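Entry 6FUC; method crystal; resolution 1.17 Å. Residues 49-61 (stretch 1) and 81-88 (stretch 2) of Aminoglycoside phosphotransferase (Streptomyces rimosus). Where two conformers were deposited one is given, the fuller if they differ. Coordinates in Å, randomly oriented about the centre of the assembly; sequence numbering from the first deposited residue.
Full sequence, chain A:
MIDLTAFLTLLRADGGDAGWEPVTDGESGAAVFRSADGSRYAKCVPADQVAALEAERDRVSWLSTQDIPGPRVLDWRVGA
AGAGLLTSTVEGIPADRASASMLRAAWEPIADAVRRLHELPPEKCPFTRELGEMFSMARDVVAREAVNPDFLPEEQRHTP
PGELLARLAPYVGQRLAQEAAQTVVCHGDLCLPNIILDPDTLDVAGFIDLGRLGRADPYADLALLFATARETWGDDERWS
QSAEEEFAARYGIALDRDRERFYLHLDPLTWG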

# COMPACT_ATOMS: atom_id res chain seq x y z
N GLN A 49 -12.69 7.59 11.51
CA GLN A 49 -11.67 6.77 10.85
C GLN A 49 -10.62 6.25 11.85
O GLN A 49 -9.63 5.69 11.46
N VAL A 50 -10.80 6.54 13.15
CA VAL A 50 -9.77 6.19 14.14
C VAL A 50 -9.52 4.70 14.14
O VAL A 50 -8.35 4.36 14.31
N ALA A 51 -10.54 3.85 14.00
CA ALA A 51 -10.25 2.41 14.06
C ALA A 51 -9.33 2.02 12.92
O ALA A 51 -8.47 1.17 13.14
N ALA A 52 -9.49 2.59 11.73
CA ALA A 52 -8.57 2.26 10.60
C ALA A 52 -7.16 2.74 10.92
O ALA A 52 -6.18 2.07 10.59
N LEU A 53 -7.03 3.91 11.60
CA LEU A 53 -5.65 4.39 11.90
C LEU A 53 -5.04 3.51 13.04
O LEU A 53 -3.85 3.25 13.01
N GLU A 54 -5.85 3.13 14.03
CA GLU A 54 -5.36 2.24 15.06
C GLU A 54 -4.89 0.92 14.44
O GLU A 54 -3.88 0.35 14.87
N ALA A 55 -5.66 0.44 13.48
CA ALA A 55 -5.28 -0.76 12.70
C ALA A 55 -3.91 -0.62 12.03
O ALA A 55 -3.10 -1.56 12.04
N GLU A 56 -3.66 0.56 11.46
CA GLU A 56 -2.37 0.84 10.86
C GLU A 56 -1.28 0.88 11.92
O GLU A 56 -0.20 0.31 11.71
N ARG A 57 -1.52 1.56 13.04
CA ARG A 57 -0.57 1.60 14.13
C ARG A 57 -0.12 0.20 14.48
O ARG A 57 1.06 -0.08 14.66
N ASP A 58 -1.12 -0.67 14.69
CA ASP A 58 -0.84 -2.03 15.11
C ASP A 58 -0.01 -2.81 14.09
O ASP A 58 0.87 -3.60 14.45
N ARG A 59 -0.29 -2.58 12.81
CA ARG A 59 0.47 -3.22 11.73
C ARG A 59 1.92 -2.76 11.74
O ARG A 59 2.85 -3.56 11.61
N VAL A 60 2.14 -1.45 11.89
CA VAL A 60 3.52 -0.92 11.88
C VAL A 60 4.27 -1.49 13.08
O VAL A 60 5.42 -1.97 12.96
N SER A 61 3.63 -1.40 14.28
CA SER A 61 4.30 -1.91 15.45
C SER A 61 4.59 -3.40 15.38
O SER A 61 5.66 -3.87 15.77
N ALA A 81 -11.53 15.19 18.03
CA ALA A 81 -11.58 15.40 16.62
C ALA A 81 -10.84 14.31 15.80
O ALA A 81 -10.73 14.43 14.58
N GLY A 82 -10.29 13.29 16.46
CA GLY A 82 -9.73 12.14 15.78
C GLY A 82 -8.41 11.71 16.39
O GLY A 82 -8.23 11.79 17.62
N ALA A 83 -7.51 11.25 15.57
CA ALA A 83 -6.29 10.59 16.06
C ALA A 83 -5.13 10.92 15.12
O ALA A 83 -5.31 11.22 13.92
N GLY A 84 -3.94 10.84 15.71
CA GLY A 84 -2.68 11.00 14.98
C GLY A 84 -1.74 9.90 15.29
O GLY A 84 -1.55 9.52 16.45
N LEU A 85 -1.13 9.37 14.23
CA LEU A 85 -0.15 8.30 14.30
C LEU A 85 1.19 8.87 13.83
O LEU A 85 1.33 9.23 12.65
N LEU A 86 2.15 8.96 14.75
CA LEU A 86 3.46 9.54 14.44
C LEU A 86 4.44 8.40 14.23
O LEU A 86 4.52 7.49 15.06
N THR A 87 5.18 8.41 13.09
CA THR A 87 6.11 7.38 12.76
C THR A 87 7.46 7.96 12.30
O THR A 87 7.55 9.10 11.86
N SER A 88 8.49 7.12 12.40
CA SER A 88 9.80 7.50 11.88
C SER A 88 9.77 7.47 10.33
O SER A 88 9.20 6.59 9.71

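Not one hydrogen bond or salt bridge joins the two stretches: helix 50-61 and strand 82-88 of this aminoglycoside phosphotransferase are held together, where they touch, by packing alone. The two elements run nearly parallel, with 19° between their N-to-C directions and axes that approach to 8.4 Å, and the contact buries 368 Å² summed over both sides. It illustrates a general principle of α/β packing, in which a helix offers a stripe of residues spaced three or four apart while a strand offers every second residue.

On the helix the stripe is V50, L53, E56, R57 and V60; on the strand the alternating CA-to-CB bonds of A83, L85 and T87 point toward it. V50, with chi1 in the t well, opens the series. V50 CG2 lies 3.8 Å from A83 CB and 3.9 Å from G82 CA. G82 has no side chain, and its phi/psi of 137/-145 by itself calls for glycine, since a CB there would be jammed against the carbonyl oxygen of the preceding residue.

One turn further along, L53 (chi1 t, chi2 p) reaches the strand through CD2. The methyl L53 CD2 sits 3.6 Å from A83 O and 4.1 Å from A83 CB, and the same L53 CD2 is 3.8 Å from L85 N and 3.9 Å from L85 CB. L53 therefore lies against backbone as well as side chains, bridging two successive inward positions of the strand. The intervening G84 fits the alternation: a CB there would point away from the helix.

L85, also t at chi1 and p at chi2, has the largest area covered by the opposing stretch, 104 Å². Its methyls reach the next turn of the helix: L85 CD2 lies 3.9 Å from E56 CG and 3.8 Å from R57 N, while L85 CD1 is 3.8 Å from R57 CB. The acidic and basic residues thus contribute aliphatic carbon and backbone here. E56 is t at both chi1 and chi2, and its OE1 is hydrogen-bonded elsewhere in the structure. The CA-to-CB bond of R57 points sideways, and the end of its side chain leads away from the strand. Toward the C-terminal end of the contact the packing thins: V60, with chi1 t, brings CG1 no closer than 4.5 Å to CG2 of T87, whose chi1 is p.

Several of the helix's charged groups find partners along the helix itself. The R57 side chain (t, t, p at chi1 to chi3) donates from NE and NH2 to D58 OD1, at 3.0 and 2.8 Å, in a salt bridge. E54, whose CA-to-CB bond points away from the strand, adds a second, looser one: R57 NH2 lies 3.5 Å from E54 OE2, but that oxygen is well out of the guanidinium plane, so the attraction is between charges only. R59 NH1 donates to A55 O at 3.1 Å, one turn back. None of these polar pairs reaches the strand.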

# COMPACT_ATOMS: atom_id res chain seq x y z
CB GLN A 49 -10.96 7.58 9.75
CG GLN A 49 -11.82 7.82 8.49
CD GLN A 49 -11.22 8.82 7.52
OE1 GLN A 49 -10.02 8.78 7.18
NE2 GLN A 49 -12.07 9.71 7.02
CB VAL A 50 -10.17 6.75 15.53
CG1 VAL A 50 -9.27 6.25 16.66
CG2 VAL A 50 -10.14 8.27 15.48
CB ALA A 51 -11.54 1.62 14.02
CB ALA A 52 -9.05 2.92 9.32
CB LEU A 53 -5.68 5.84 12.24
CG LEU A 53 -4.32 6.51 12.23
CD1 LEU A 53 -3.67 6.54 10.86
CD2 LEU A 53 -4.37 7.88 12.89
CB GLU A 54 -6.40 1.98 16.11
CG GLU A 54 -5.83 1.42 17.39
CD GLU A 54 -6.88 1.33 18.47
OE1 GLU A 54 -7.83 2.18 18.54
OE2 GLU A 54 -6.77 0.43 19.31
CB ALA A 55 -6.37 -1.10 11.66
CB GLU A 56 -2.45 2.15 10.06
CG GLU A 56 -1.12 2.50 9.44
CD GLU A 56 -1.19 3.63 8.42
OE1 GLU A 56 -2.30 3.91 7.91
OE2 GLU A 56 -0.09 4.14 8.08
CB ARG A 57 -1.22 2.31 15.33
CG ARG A 57 -0.31 2.35 16.54
CD ARG A 57 -1.04 2.63 17.83
NE ARG A 57 -1.85 1.47 18.17
CZ ARG A 57 -2.63 1.40 19.19
NH1 ARG A 57 -2.90 2.52 19.85
NH2 ARG A 57 -3.28 0.25 19.44
CB ASP A 58 -2.13 -2.75 15.44
CG ASP A 58 -2.89 -2.19 16.63
OD1 ASP A 58 -2.30 -1.44 17.46
OD2 ASP A 58 -4.08 -2.54 16.75
CB ARG A 59 -0.20 -2.94 10.42
CG ARG A 59 -1.44 -3.83 10.23
CD ARG A 59 -2.40 -3.25 9.21
NE ARG A 59 -3.43 -4.20 8.80
CZ ARG A 59 -4.50 -4.42 9.53
NH1 ARG A 59 -4.71 -3.82 10.70
NH2 ARG A 59 -5.36 -5.38 9.15
CB VAL A 60 3.51 0.62 11.93
CG1 VAL A 60 4.91 1.17 12.08
CG2 VAL A 60 2.80 1.22 10.71
CB SER A 61 3.48 -1.56 16.65
OG SER A 61 3.87 -2.12 17.70
CB ALA A 81 -11.04 16.80 16.32
CB ALA A 83 -6.45 9.07 16.19
CB LEU A 85 -0.58 7.14 13.41
CG LEU A 85 0.39 6.04 13.19
CD1 LEU A 85 0.85 5.42 14.49
CD2 LEU A 85 -0.17 4.97 12.24
CB LEU A 86 3.94 10.46 15.57
CG LEU A 86 3.25 11.78 15.74
CD1 LEU A 86 1.81 11.69 16.13
CD2 LEU A 86 3.99 12.63 16.74
CB THR A 87 5.54 6.46 11.64
OG1 THR A 87 5.14 7.28 10.51
CG2 THR A 87 4.34 5.61 12.13
CB SER A 88 10.87 6.61 12.45
OG SER A 88 10.62 5.26 12.13